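Local coordinates for uncharacterized protein (Bacteroides uniformis ATCC 8492, PDB 4Q68) that is a probable NlpC/P60-family amidase that cleaves the amide bond between N-acetylmuramic acid and L-alanine in cell-wall material, at residues 72-77 and 92-97; 118-123 and 185-190; 163-168 and 217-222; 175-180 and 233-238. All coordinates share one frame; numbering follows the deposited sequence.

Contact 1 (72-77 and 92-97)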
loop_
_atom_site.group_PDB
_atom_site.type_symbol
_atom_site.label_atom_id
_atom_site.label_comp_id
_atom_site.label_asym_id
_atom_site.label_seq_id
_atom_site.Cartn_x
_atom_site.Cartn_y
_atom_site.Cartn_z
ATOM N N GLN A 72 5.517 8.684 9.715
ATOM C CA GLN A 72 5.332 7.877 10.909
ATOM C C GLN A 72 3.853 7.558 11.145
ATOM O O GLN A 72 3.511 6.440 11.535
ATOM C CB GLN A 72 5.938 8.592 12.090
ATOM C CG GLN A 72 5.912 7.815 13.384
ATOM C CD GLN A 72 6.658 8.557 14.465
ATOM O OE1 GLN A 72 7.733 9.098 14.204
ATOM N NE2 GLN A 72 6.094 8.610 15.665
ATOM N N LYS A 73 2.983 8.536 10.918
ATOM C CA LYS A 73 1.563 8.289 11.143
ATOM C C LYS A 73 0.954 7.357 10.096
ATOM O O LYS A 73 -0.025 6.678 10.398
ATOM C CB LYS A 73 0.763 9.566 11.346
ATOM C CG LYS A 73 0.164 10.211 10.143
ATOM C CD LYS A 73 -0.687 11.402 10.579
ATOM C CE LYS A 73 -1.281 12.134 9.412
ATOM N NZ LYS A 73 -2.234 13.182 9.900
ATOM N N ILE A 74 1.548 7.279 8.911
ATOM C CA ILE A 74 1.136 6.361 7.858
ATOM C C ILE A 74 1.652 4.951 8.113
ATOM O O ILE A 74 0.951 3.966 7.896
ATOM C CB ILE A 74 1.663 6.879 6.497
ATOM C CG1 ILE A 74 0.955 8.167 6.106
ATOM C CG2 ILE A 74 1.504 5.830 5.402
ATOM C CD1 ILE A 74 1.713 8.973 5.075
ATOM N N ARG A 75 2.906 4.842 8.525
ATOM C CA ARG A 75 3.586 3.557 8.547
ATOM C C ARG A 75 3.304 2.752 9.818
ATOM O O ARG A 75 3.364 1.516 9.777
ATOM C CB ARG A 75 5.099 3.772 8.367
ATOM C CG ARG A 75 5.915 2.499 8.481
ATOM C CD ARG A 75 7.356 2.702 8.078
ATOM N NE ARG A 75 7.475 3.024 6.667
ATOM C CZ ARG A 75 8.549 3.575 6.120
ATOM N NH1 ARG A 75 9.624 3.842 6.855
ATOM N NH2 ARG A 75 8.527 3.869 4.819
ATOM N N TYR A 76 3.024 3.436 10.929
ATOM C CA TYR A 76 2.854 2.811 12.231
ATOM C C TYR A 76 1.432 2.966 12.726
ATOM O O TYR A 76 0.762 3.972 12.490
ATOM C CB TYR A 76 3.842 3.412 13.246
ATOM C CG TYR A 76 5.257 3.081 12.858
ATOM C CD1 TYR A 76 5.815 1.859 13.192
ATOM C CD2 TYR A 76 6.026 3.967 12.114
ATOM C CE1 TYR A 76 7.089 1.512 12.784
ATOM C CE2 TYR A 76 7.300 3.636 11.708
ATOM C CZ TYR A 76 7.836 2.418 12.052
ATOM O OH TYR A 76 9.103 2.098 11.625
ATOM N N ARG A 77 0.988 1.961 13.477
ATOM C CA ARG A 77 -0.350 1.937 14.052
ATOM C C ARG A 77 -0.554 3.150 14.959
ATOM O O ARG A 77 0.148 3.304 15.973
ATOM C CB ARG A 77 -0.512 0.633 14.825
ATOM C CG ARG A 77 -1.882 0.380 15.454
ATOM C CD ARG A 77 -1.978 -1.042 16.077
ATOM N NE ARG A 77 -1.878 -2.059 15.028
ATOM C CZ ARG A 77 -0.799 -2.790 14.737
ATOM N NH1 ARG A 77 0.303 -2.723 15.479
ATOM N NH2 ARG A 77 -0.816 -3.612 13.698
ATOM N N ALA A 92 -4.557 -4.267 4.725
ATOM C CA ALA A 92 -5.883 -4.022 5.319
ATOM C C ALA A 92 -5.737 -3.181 6.583
ATOM O O ALA A 92 -6.550 -2.305 6.860
ATOM C CB ALA A 92 -6.599 -5.323 5.641
ATOM N N ASP A 93 -4.704 -3.475 7.372
ATOM C CA ASP A 93 -4.442 -2.772 8.640
ATOM C C ASP A 93 -3.966 -1.338 8.379
ATOM O O ASP A 93 -4.388 -0.395 9.049
ATOM C CB ASP A 93 -3.384 -3.572 9.403
ATOM C CG ASP A 93 -3.416 -3.375 10.909
ATOM O OD1 ASP A 93 -4.334 -2.726 11.461
ATOM O OD2 ASP A 93 -2.492 -3.936 11.535
ATOM N N TRP A 94 -3.097 -1.190 7.383
ATOM C CA TRP A 94 -2.600 0.104 6.910
ATOM C C TRP A 94 -3.769 1.001 6.473
ATOM O O TRP A 94 -3.820 2.174 6.827
ATOM C CB TRP A 94 -1.620 -0.180 5.770
ATOM C CG TRP A 94 -0.799 0.941 5.229
ATOM C CD1 TRP A 94 0.488 1.229 5.574
ATOM C CD2 TRP A 94 -1.137 1.830 4.160
ATOM N NE1 TRP A 94 0.965 2.257 4.809
ATOM C CE2 TRP A 94 -0.006 2.638 3.921
ATOM C CE3 TRP A 94 -2.277 2.008 3.363
ATOM C CZ2 TRP A 94 0.008 3.620 2.933
ATOM C CZ3 TRP A 94 -2.249 2.984 2.371
ATOM C CH2 TRP A 94 -1.118 3.779 2.175
ATOM N N ILE A 95 -4.703 0.425 5.720
ATOM C CA ILE A 95 -5.889 1.142 5.285
ATOM C C ILE A 95 -6.713 1.545 6.504
ATOM O O ILE A 95 -7.131 2.699 6.620
ATOM C CB ILE A 95 -6.715 0.268 4.327
ATOM C CG1 ILE A 95 -5.975 0.093 3.003
ATOM C CG2 ILE A 95 -8.122 0.882 4.116
ATOM C CD1 ILE A 95 -6.533 -1.013 2.127
ATOM N N ASN A 96 -6.972 0.613 7.410
ATOM C CA ASN A 96 -7.781 0.923 8.583
ATOM C C ASN A 96 -7.166 2.053 9.396
ATOM O O ASN A 96 -7.869 2.910 9.909
ATOM C CB ASN A 96 -7.946 -0.313 9.475
ATOM C CG ASN A 96 -8.767 -1.395 8.828
ATOM O OD1 ASN A 96 -9.434 -1.162 7.831
ATOM N ND2 ASN A 96 -8.704 -2.588 9.388
ATOM N N ASN A 97 -5.846 2.049 9.527
ATOM C CA ASN A 97 -5.145 3.113 10.236
ATOM C C ASN A 97 -5.413 4.477 9.593
ATOM O O ASN A 97 -5.680 5.450 10.290
ATOM C CB ASN A 97 -3.648 2.797 10.252
ATOM C CG ASN A 97 -2.818 3.871 10.909
ATOM O OD1 ASN A 97 -2.946 4.133 12.103
ATOM N ND2 ASN A 97 -1.949 4.498 10.131
HETATM O O HOH W 1 -1.986 7.072 12.287
HETATM O O HOH W 2 -1.734 4.102 7.312
HETATM O O HOH W 3 -4.369 -2.983 14.091
#
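Asn97 reaches from helix 91-100 to the end of helix 64-75 with its CG anti to the backbone N (chi1 177°). ND2 of its flat amide donates to Lys73 O at 2.9 Å, and the bond lies in the plane of both the amide and the carbonyl (N-H...O angle 154°). ND2 also donates to water 2, which in turn donates to Ile74 O and Trp94 O. On the other branch, OD1 takes a proton from water 1, itself bonded to Lys73 O, and another from the backbone N of Asp78, so the amide is held at both ends and its rotation is fixed. Asn97 and two waters thus bind carbonyls in the last turn of helix 64-75, just before Tyr76 leaves the helical path, in the helical part of an NlpC/P60 fold of the papain-like clan. Deeper in, Ile74 and Trp94 lie side by side and point the same way. Ile74 CG2 rests 3.6 Å from Trp94 CZ2, while the indole NE1 donates a hydrogen bond to Glu46 of helix 41-53. Nearer the surface, Arg77 bends at chi3 and its NH2 meets Asp93 OD2 at 2.8 Å in a salt bridge, in the guanidinium plane, on the syn side of the carboxylate but tilted out of its plane; the two planes are 32° apart. Water 3 joins Arg77 NE to Asp93 OD1, and Arg77 NH1 hydrogen-bonds Thr85 O.

Contact 2 (118-123 and 185-190). With NA (sodium ion), chain C.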
loop_
_atom_site.group_PDB
_atom_site.type_symbol
_atom_site.label_atom_id
_atom_site.label_comp_id
_atom_site.label_asym_id
_atom_site.label_seq_id
_atom_site.Cartn_x
_atom_site.Cartn_y
_atom_site.Cartn_z
ATOM N N LEU A 118 -11.824 -10.984 4.835
ATOM C CA LEU A 118 -10.391 -11.066 5.045
ATOM C C LEU A 118 -10.007 -12.361 5.748
ATOM O O LEU A 118 -10.661 -12.806 6.691
ATOM C CB LEU A 118 -9.902 -9.876 5.861
ATOM C CG LEU A 118 -10.027 -8.508 5.182
ATOM C CD1 LEU A 118 -9.664 -7.419 6.182
ATOM C CD2 LEU A 118 -9.152 -8.414 3.939
ATOM N N SER A 119 -8.914 -12.946 5.278
ATOM C CA SER A 119 -8.311 -14.108 5.896
ATOM C C SER A 119 -6.804 -13.853 5.898
ATOM O O SER A 119 -6.138 -14.060 4.879
ATOM C CB SER A 119 -8.711 -15.355 5.105
ATOM O OG SER A 119 -8.091 -16.506 5.621
ATOM N N ILE A 120 -6.306 -13.350 7.019
ATOM C CA ILE A 120 -4.941 -12.870 7.117
ATOM C C ILE A 120 -4.200 -13.667 8.168
ATOM O O ILE A 120 -4.603 -13.730 9.319
ATOM C CB ILE A 120 -4.923 -11.348 7.395
ATOM C CG1 ILE A 120 -5.525 -10.578 6.207
ATOM C CG2 ILE A 120 -3.514 -10.881 7.675
ATOM C CD1 ILE A 120 -5.724 -9.077 6.440
ATOM N N SER A 121 -3.106 -14.286 7.739
ATOM C CA SER A 121 -2.295 -15.156 8.586
ATOM C C SER A 121 -0.901 -15.456 8.034
ATOM O O SER A 121 -0.179 -16.257 8.616
ATOM C CB SER A 121 -3.010 -16.491 8.826
ATOM O OG SER A 121 -3.171 -17.178 7.608
ATOM N N TYR A 122 -0.504 -14.838 6.916
ATOM C CA TYR A 122 0.716 -15.275 6.212
ATOM C C TYR A 122 1.968 -15.172 7.076
ATOM O O TYR A 122 2.797 -16.081 7.092
ATOM C CB TYR A 122 0.882 -14.461 4.930
ATOM C CG TYR A 122 1.972 -14.953 4.036
ATOM C CD1 TYR A 122 3.274 -14.530 4.201
ATOM C CD2 TYR A 122 1.699 -15.842 3.007
ATOM C CE1 TYR A 122 4.290 -14.986 3.372
ATOM C CE2 TYR A 122 2.710 -16.311 2.173
ATOM C CZ TYR A 122 4.002 -15.881 2.368
ATOM O OH TYR A 122 5.028 -16.315 1.554
HETATM N N MSE A 123 2.144 -14.050 7.761
HETATM C CA MSE A 123 3.397 -13.809 8.461
HETATM C C MSE A 123 3.604 -14.772 9.622
HETATM O O MSE A 123 4.670 -15.372 9.739
HETATM C CB MSE A 123 3.469 -12.364 8.933
HETATM C CG MSE A 123 3.478 -11.371 7.783
HETATM SE SE MSE A 123 3.519 -9.526 8.357
HETATM C CE MSE A 123 5.367 -9.408 8.885
ATOM N N GLY A 185 -3.748 -16.559 3.182
ATOM C CA GLY A 185 -3.332 -15.806 4.347
ATOM C C GLY A 185 -2.866 -14.389 4.065
ATOM O O GLY A 185 -2.451 -13.707 5.012
ATOM N N LEU A 186 -2.932 -13.930 2.820
ATOM C CA LEU A 186 -2.457 -12.600 2.474
ATOM C C LEU A 186 -3.548 -11.857 1.743
ATOM O O LEU A 186 -4.151 -12.387 0.828
ATOM C CB LEU A 186 -1.207 -12.704 1.600
ATOM C CG LEU A 186 -0.527 -11.387 1.257
ATOM C CD1 LEU A 186 -0.038 -10.639 2.492
ATOM C CD2 LEU A 186 0.606 -11.648 0.283
ATOM N N ASP A 187 -3.767 -10.596 2.111
ATOM C CA ASP A 187 -4.842 -9.804 1.540
ATOM C C ASP A 187 -4.453 -9.032 0.281
ATOM O O ASP A 187 -5.244 -8.938 -0.659
ATOM C CB ASP A 187 -5.418 -8.841 2.584
ATOM C CG ASP A 187 -4.392 -7.906 3.192
ATOM O OD1 ASP A 187 -3.294 -8.379 3.535
ATOM O OD2 ASP A 187 -4.718 -6.705 3.319
ATOM N N VAL A 188 -3.258 -8.452 0.284
ATOM C CA VAL A 188 -2.776 -7.552 -0.761
ATOM C C VAL A 188 -1.351 -7.932 -1.111
ATOM O O VAL A 188 -0.559 -8.253 -0.231
ATOM C CB VAL A 188 -2.851 -6.089 -0.274
ATOM C CG1 VAL A 188 -2.029 -5.147 -1.144
ATOM C CG2 VAL A 188 -4.283 -5.634 -0.188
ATOM N N ALA A 189 -1.032 -7.885 -2.409
ATOM C CA ALA A 189 0.282 -8.278 -2.921
ATOM C C ALA A 189 1.113 -7.138 -3.495
ATOM O O ALA A 189 2.310 -7.304 -3.642
ATOM C CB ALA A 189 0.130 -9.335 -3.990
ATOM N N HIS A 190 0.513 -6.012 -3.871
ATOM C CA HIS A 190 1.233 -4.958 -4.597
ATOM C C HIS A 190 0.429 -3.676 -4.445
ATOM O O HIS A 190 -0.763 -3.722 -4.145
ATOM C CB HIS A 190 1.369 -5.354 -6.076
ATOM C CG HIS A 190 2.408 -4.594 -6.827
ATOM N ND1 HIS A 190 3.752 -4.854 -6.691
ATOM C CD2 HIS A 190 2.298 -3.603 -7.735
ATOM C CE1 HIS A 190 4.426 -4.042 -7.482
ATOM N NE2 HIS A 190 3.568 -3.281 -8.130
HETATM NA NA NA C . -5.490 -13.928 -0.054
HETATM O O HOH W 4 -6.159 -14.692 2.224
HETATM O O HOH W 5 -6.423 -17.849 3.460
HETATM O O HOH W 6 -7.083 -15.584 -0.775
HETATM O O HOH W 7 -7.468 -12.650 0.478
#
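Ile120 carries CG1 anti to its carbonyl carbon (chi1 -65°) and Asp187 folds CG between its backbone N and carbonyl carbon (chi1 57°), which brings Ile120 CD1 to 3.7 Å from Asp187 CG. Leu118 CD2 adds a looser touch, 4.0 Å from Asp187 CB. Asp187 OD2 accepts from Ala92 N in the first turn of helix 91-100. An alanine in place of Ile120 would probably open a gap beside Asp187 and leave its carboxylate freer to turn away from Ala92 N. The backbones join at Gly185 O, which two successive amides grip: Ser121 N at 2.9 Å, almost straight (172°), and Tyr122 N, also 2.9 Å away but above the carbonyl plane. In return Gly185 CA makes a C-H...O contact with Ser119 O at 3.3 Å. One residue on, Leu186 O binds the sodium ion at 2.2 Å, with Thr181 O, Thr183 O and three waters completing the site; water 4 of these also donates to Ser119 O. The contact thus ties the start of helix 122-125 to the turn entering strand 188-197, with Ile120 packed on helices 91-100 and 137-150.

Contact 3 (163-168 and 217-222)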
loop_
_atom_site.group_PDB
_atom_site.type_symbol
_atom_site.label_atom_id
_atom_site.label_comp_id
_atom_site.label_asym_id
_atom_site.label_seq_id
_atom_site.Cartn_x
_atom_site.Cartn_y
_atom_site.Cartn_z
ATOM N N LEU A 163 -12.661 -4.171 -14.033
ATOM C CA LEU A 163 -11.836 -2.988 -14.274
ATOM C C LEU A 163 -11.520 -2.839 -15.757
ATOM O O LEU A 163 -10.757 -3.636 -16.293
ATOM C CB LEU A 163 -10.519 -3.058 -13.503
ATOM C CG LEU A 163 -9.668 -1.791 -13.700
ATOM C CD1 LEU A 163 -10.318 -0.550 -13.090
ATOM C CD2 LEU A 163 -8.296 -1.978 -13.108
ATOM N N PRO A 164 -12.082 -1.819 -16.425
ATOM C CA PRO A 164 -11.722 -1.604 -17.818
ATOM C C PRO A 164 -10.316 -1.033 -17.992
ATOM O O PRO A 164 -9.751 -0.425 -17.081
ATOM C CB PRO A 164 -12.753 -0.566 -18.280
ATOM C CG PRO A 164 -13.871 -0.650 -17.288
ATOM C CD PRO A 164 -13.178 -0.931 -16.011
ATOM N N ALA A 165 -9.788 -1.170 -19.196
ATOM C CA ALA A 165 -8.525 -0.532 -19.542
ATOM C C ALA A 165 -8.558 0.977 -19.319
ATOM O O ALA A 165 -7.570 1.552 -18.868
ATOM C CB ALA A 165 -8.159 -0.848 -20.986
ATOM N N ASP A 166 -9.699 1.593 -19.629
ATOM C CA ASP A 166 -9.875 3.034 -19.476
ATOM C C ASP A 166 -10.414 3.413 -18.088
ATOM O O ASP A 166 -10.892 4.536 -17.869
ATOM C CB ASP A 166 -10.763 3.591 -20.598
ATOM C CG ASP A 166 -10.077 3.577 -21.961
ATOM O OD1 ASP A 166 -8.895 3.166 -22.102
ATOM O OD2 ASP A 166 -10.740 4.011 -22.916
ATOM N N GLY A 167 -10.296 2.499 -17.126
ATOM C CA GLY A 167 -10.653 2.794 -15.765
ATOM C C GLY A 167 -12.133 2.951 -15.544
ATOM O O GLY A 167 -12.952 2.462 -16.329
ATOM N N LEU A 168 -12.467 3.614 -14.443
ATOM C CA LEU A 168 -13.845 3.907 -14.080
ATOM C C LEU A 168 -13.870 5.322 -13.551
ATOM O O LEU A 168 -12.889 5.767 -12.956
ATOM C CB LEU A 168 -14.352 2.944 -13.000
ATOM C CG LEU A 168 -14.480 1.483 -13.415
ATOM C CD1 LEU A 168 -14.712 0.594 -12.210
ATOM C CD2 LEU A 168 -15.591 1.300 -14.455
ATOM N N LYS A 217 3.528 -0.132 -18.642
ATOM C CA LYS A 217 3.442 -0.144 -20.104
ATOM C C LYS A 217 2.072 -0.615 -20.589
ATOM O O LYS A 217 1.664 -0.281 -21.704
ATOM C CB LYS A 217 4.535 -1.013 -20.720
ATOM C CG LYS A 217 5.946 -0.465 -20.581
ATOM C CD LYS A 217 6.218 0.698 -21.522
ATOM C CE LYS A 217 7.701 1.043 -21.568
ATOM N NZ LYS A 217 8.517 -0.001 -22.253
ATOM N N VAL A 218 1.372 -1.383 -19.757
ATOM C CA VAL A 218 0.034 -1.843 -20.042
ATOM C C VAL A 218 -0.906 -1.255 -18.999
ATOM O O VAL A 218 -0.479 -0.853 -17.906
ATOM C CB VAL A 218 -0.043 -3.393 -20.068
ATOM C CG1 VAL A 218 0.911 -3.936 -21.116
ATOM C CG2 VAL A 218 0.255 -4.013 -18.692
ATOM N N PRO A 219 -2.203 -1.194 -19.302
ATOM C CA PRO A 219 -3.140 -0.694 -18.313
ATOM C C PRO A 219 -3.187 -1.567 -17.066
ATOM O O PRO A 219 -2.862 -2.762 -17.097
ATOM C CB PRO A 219 -4.477 -0.712 -19.063
ATOM C CG PRO A 219 -4.101 -0.666 -20.513
ATOM C CD PRO A 219 -2.859 -1.471 -20.587
ATOM N N LEU A 220 -3.620 -0.965 -15.972
ATOM C CA LEU A 220 -3.819 -1.704 -14.733
ATOM C C LEU A 220 -4.677 -2.961 -14.958
ATOM O O LEU A 220 -4.377 -4.022 -14.408
ATOM C CB LEU A 220 -4.436 -0.777 -13.684
ATOM C CG LEU A 220 -4.764 -1.378 -12.321
ATOM C CD1 LEU A 220 -3.581 -2.016 -11.652
ATOM C CD2 LEU A 220 -5.384 -0.302 -11.432
ATOM N N SER A 221 -5.720 -2.852 -15.777
ATOM C CA SER A 221 -6.559 -4.001 -16.084
ATOM C C SER A 221 -5.729 -5.169 -16.614
ATOM O O SER A 221 -5.991 -6.327 -16.282
ATOM C CB SER A 221 -7.621 -3.623 -17.111
ATOM O OG SER A 221 -7.018 -3.067 -18.265
ATOM N N GLN A 222 -4.763 -4.879 -17.489
ATOM C CA GLN A 222 -3.905 -5.913 -18.071
ATOM C C GLN A 222 -2.927 -6.464 -17.037
ATOM O O GLN A 222 -2.642 -7.659 -17.018
ATOM C CB GLN A 222 -3.135 -5.364 -19.280
ATOM C CG GLN A 222 -2.376 -6.421 -20.071
ATOM C CD GLN A 222 -3.275 -7.382 -20.776
ATOM O OE1 GLN A 222 -3.089 -8.613 -20.700
ATOM N NE2 GLN A 222 -4.257 -6.854 -21.473
HETATM O O HOH W 8 -6.893 -0.239 -16.243
#
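Ser221 N donates to water 8 at 2.9 Å, and this water lies 3.0 Å from Pro164 O, one of several acceptors within its reach. The same carbonyl takes Gly167 N at 3.0 Å, closing a type I beta turn from Pro164 to Gly167; the water links that turn to the opening turn of helix 220-225. Pro219 holds the N-cap position of this helix, so Ser221 N belongs to the first-turn amides, and the water serves it as an acceptor. Around this bridge the packing is close. Ser221 points at the loop, its CB 3.2 Å from Leu163 O, just ahead of the turn, a snug approach of a methylene to a carbonyl. Beside it the Pro219 ring lies against Ala165, with CG 4.1 Å from the methyl CB. On the inner side two leucines cross at about a right angle, both with CG anti to the backbone N; Leu163 CD2 sits against Leu220, 3.7 Å from its CG and nearly as close to its CD2. Leu201 of strand 200-207 touches both of these side chains and has backbone hydrogen bonds to Ala165 and Leu220, so the loop, the helix start and a sheet strand meet here. Leu158 and Leu224 pack further round Leu163. The contact is mainly apolar, with one water between the backbones, and joins the loop ahead of strand 176-181 to the helix that precedes strand 230-238. Ser221 OG, turned between its backbone N and carbonyl carbon (chi1 55°), ends 3.2 Å from Ala165 CA.

Contact 4 (175-180 and 233-238)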
loop_
_atom_site.group_PDB
_atom_site.type_symbol
_atom_site.label_atom_id
_atom_site.label_comp_id
_atom_site.label_asym_id
_atom_site.label_seq_id
_atom_site.Cartn_x
_atom_site.Cartn_y
_atom_site.Cartn_z
ATOM N N ASP A 175 -5.151 8.306 -6.878
ATOM C CA ASP A 175 -5.663 7.320 -5.961
ATOM C C ASP A 175 -4.608 6.250 -5.697
ATOM O O ASP A 175 -3.783 5.908 -6.548
ATOM C CB ASP A 175 -6.927 6.649 -6.489
ATOM C CG ASP A 175 -8.181 7.527 -6.397
ATOM O OD1 ASP A 175 -8.129 8.594 -5.744
ATOM O OD2 ASP A 175 -9.223 7.107 -6.952
ATOM N N ILE A 176 -4.671 5.711 -4.491
ATOM C CA ILE A 176 -3.808 4.612 -4.089
ATOM C C ILE A 176 -4.509 3.300 -4.427
ATOM O O ILE A 176 -5.666 3.075 -4.052
ATOM C CB ILE A 176 -3.500 4.718 -2.587
ATOM C CG1 ILE A 176 -2.691 5.985 -2.305
ATOM C CG2 ILE A 176 -2.765 3.478 -2.104
ATOM C CD1 ILE A 176 -2.676 6.396 -0.856
ATOM N N ILE A 177 -3.789 2.437 -5.135
ATOM C CA ILE A 177 -4.302 1.162 -5.587
ATOM C C ILE A 177 -3.603 0.063 -4.796
ATOM O O ILE A 177 -2.378 -0.001 -4.776
ATOM C CB ILE A 177 -4.017 0.972 -7.086
ATOM C CG1 ILE A 177 -4.594 2.126 -7.931
ATOM C CG2 ILE A 177 -4.516 -0.390 -7.557
ATOM C CD1 ILE A 177 -6.093 2.346 -7.785
ATOM N N ALA A 178 -4.385 -0.800 -4.158
ATOM C CA ALA A 178 -3.889 -1.986 -3.465
ATOM C C ALA A 178 -4.419 -3.202 -4.211
ATOM O O ALA A 178 -5.630 -3.357 -4.367
ATOM C CB ALA A 178 -4.354 -1.994 -2.014
ATOM N N ILE A 179 -3.522 -4.034 -4.710
ATOM C CA ILE A 179 -3.899 -5.175 -5.530
ATOM C C ILE A 179 -4.149 -6.382 -4.628
ATOM O O ILE A 179 -3.264 -6.816 -3.906
ATOM C CB ILE A 179 -2.824 -5.483 -6.579
ATOM C CG1 ILE A 179 -2.667 -4.277 -7.519
ATOM C CG2 ILE A 179 -3.185 -6.751 -7.336
ATOM C CD1 ILE A 179 -1.643 -4.436 -8.616
ATOM N N THR A 180 -5.374 -6.892 -4.665
ATOM C CA THR A 180 -5.787 -8.005 -3.843
ATOM C C THR A 180 -5.265 -9.315 -4.444
ATOM O O THR A 180 -5.026 -9.404 -5.646
ATOM C CB THR A 180 -7.323 -8.021 -3.680
ATOM O OG1 THR A 180 -7.965 -8.081 -4.956
ATOM C CG2 THR A 180 -7.803 -6.759 -2.999
ATOM N N ILE A 233 -8.732 -5.030 -6.985
ATOM C CA ILE A 233 -8.118 -3.883 -6.322
ATOM C C ILE A 233 -9.011 -3.323 -5.236
ATOM O O ILE A 233 -10.239 -3.371 -5.326
ATOM C CB ILE A 233 -7.743 -2.739 -7.322
ATOM C CG1 ILE A 233 -8.967 -2.202 -8.074
ATOM C CG2 ILE A 233 -6.665 -3.225 -8.283
ATOM C CD1 ILE A 233 -8.671 -1.019 -8.979
ATOM N N ARG A 234 -8.362 -2.748 -4.232
ATOM C CA ARG A 234 -8.950 -1.760 -3.352
ATOM C C ARG A 234 -8.413 -0.398 -3.791
ATOM O O ARG A 234 -7.263 -0.281 -4.210
ATOM C CB ARG A 234 -8.617 -2.037 -1.878
ATOM C CG ARG A 234 -9.167 -3.368 -1.389
ATOM C CD ARG A 234 -8.887 -3.655 0.062
ATOM N NE ARG A 234 -9.626 -2.743 0.931
ATOM C CZ ARG A 234 -9.619 -2.781 2.260
ATOM N NH1 ARG A 234 -8.868 -3.647 2.910
ATOM N NH2 ARG A 234 -10.359 -1.939 2.956
ATOM N N VAL A 235 -9.268 0.615 -3.714
ATOM C CA VAL A 235 -8.947 1.969 -4.130
ATOM C C VAL A 235 -9.111 2.878 -2.918
ATOM O O VAL A 235 -10.192 2.933 -2.316
ATOM C CB VAL A 235 -9.880 2.437 -5.269
ATOM C CG1 VAL A 235 -9.559 3.862 -5.674
ATOM C CG2 VAL A 235 -9.777 1.496 -6.459
ATOM N N LEU A 236 -8.018 3.544 -2.552
ATOM C CA LEU A 236 -7.979 4.442 -1.404
ATOM C C LEU A 236 -7.638 5.838 -1.896
ATOM O O LEU A 236 -7.006 6.009 -2.941
ATOM C CB LEU A 236 -6.930 4.013 -0.374
ATOM C CG LEU A 236 -7.005 2.593 0.192
ATOM C CD1 LEU A 236 -8.412 2.218 0.622
ATOM C CD2 LEU A 236 -6.431 1.554 -0.766
ATOM N N ARG A 237 -8.029 6.855 -1.136
ATOM C CA ARG A 237 -7.804 8.236 -1.543
ATOM C C ARG A 237 -7.353 9.054 -0.348
ATOM O O ARG A 237 -7.972 9.024 0.716
ATOM C CB ARG A 237 -9.085 8.803 -2.140
ATOM C CG ARG A 237 -8.969 10.212 -2.732
ATOM C CD ARG A 237 -10.219 10.606 -3.491
ATOM N NE ARG A 237 -10.410 9.711 -4.623
ATOM C CZ ARG A 237 -11.574 9.347 -5.148
ATOM N NH1 ARG A 237 -12.732 9.823 -4.697
ATOM N NH2 ARG A 237 -11.570 8.477 -6.155
HETATM N N MSE A 238 -6.291 9.818 -0.536
HETATM C CA MSE A 238 -5.837 10.771 0.473
HETATM C C MSE A 238 -6.951 11.711 0.885
HETATM O O MSE A 238 -7.698 12.207 0.031
HETATM C CB MSE A 238 -4.691 11.610 -0.104
HETATM C CG MSE A 238 -4.139 12.637 0.855
HETATM SE SE MSE A 238 -2.760 13.764 0.124
HETATM C CE MSE A 238 -3.895 14.741 -1.141
#
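Ile176 and Leu236, and again Ala178 and Arg234, form the hydrogen-bonded pairs of two antiparallel strands whose axes run at 160° to each other. Each pair has two bonds: Ile176 N to Leu236 O and Leu236 N to Ile176 O, both 2.8 Å, then Ala178 N to Arg234 O and Arg234 N to Ala178 O. Non-hydrogen-bonded pairs fall at Ile177 with Val235 and Ile179 with Ile233. Apolar contacts occupy both faces of this part of the central antiparallel sheet. On one, Ile177 CG2 meets Ile233 CG2 at 3.6 Å, their side chains crossing, while Ile177 CD1 runs alongside Val235 CG2 at 4.0 Å. The other face carries Ile176, Ala178, Leu236 and Arg234 beneath helices 41-53 and 91-100; here Ile176 CB and Leu236 CB lie 4.1 Å apart, and the far end of Arg234 leads off to a salt bridge with Asp106. The ionic contact closes one end. Arg237, bent at chi3 (-63°), grips Asp175 side-on: NE gives OD1 a nearly straight bond of 2.8 Å (177°), and NH2 meets the syn lone pair of OD2 at 2.8 Å, the two planes nearly coplanar. Asp175 OD2 also accepts from Lys172 N, and Arg237 NH2 also donates to Trp170 O. A leucine in place of Arg237 would probably leave the Asp175 carboxylate without its charged mate and Trp170 O without this donor. With Asp175 buried and Arg237 partly exposed, the two-point grip would be expected to favour an ionised carboxylate and to hold both groups flat against rotation.

How the contacts relate
From the N terminus, contact 1 closes first, bringing helix 91-100 back to the end of helix 64-75 across 14 residues, before any other contact opens. The other three open in turn at 118-123, 163-168 and 175-180, and close in the same order at 185-190, 217-222 and 233-238, so each crosses the other two and none is enclosed by another. Contact 4 is the hub: its strand 176-181 pairs with strand 188-197 of contact 2, Leu220 of contact 3 packs on Ile177 and Ile233, and Ile95 of helix 91-100 rests on Arg234 and Leu236. Ala92 links contact 1 to contact 2, whereas contacts 1 and 3 lie on opposite sides of the chain's centre.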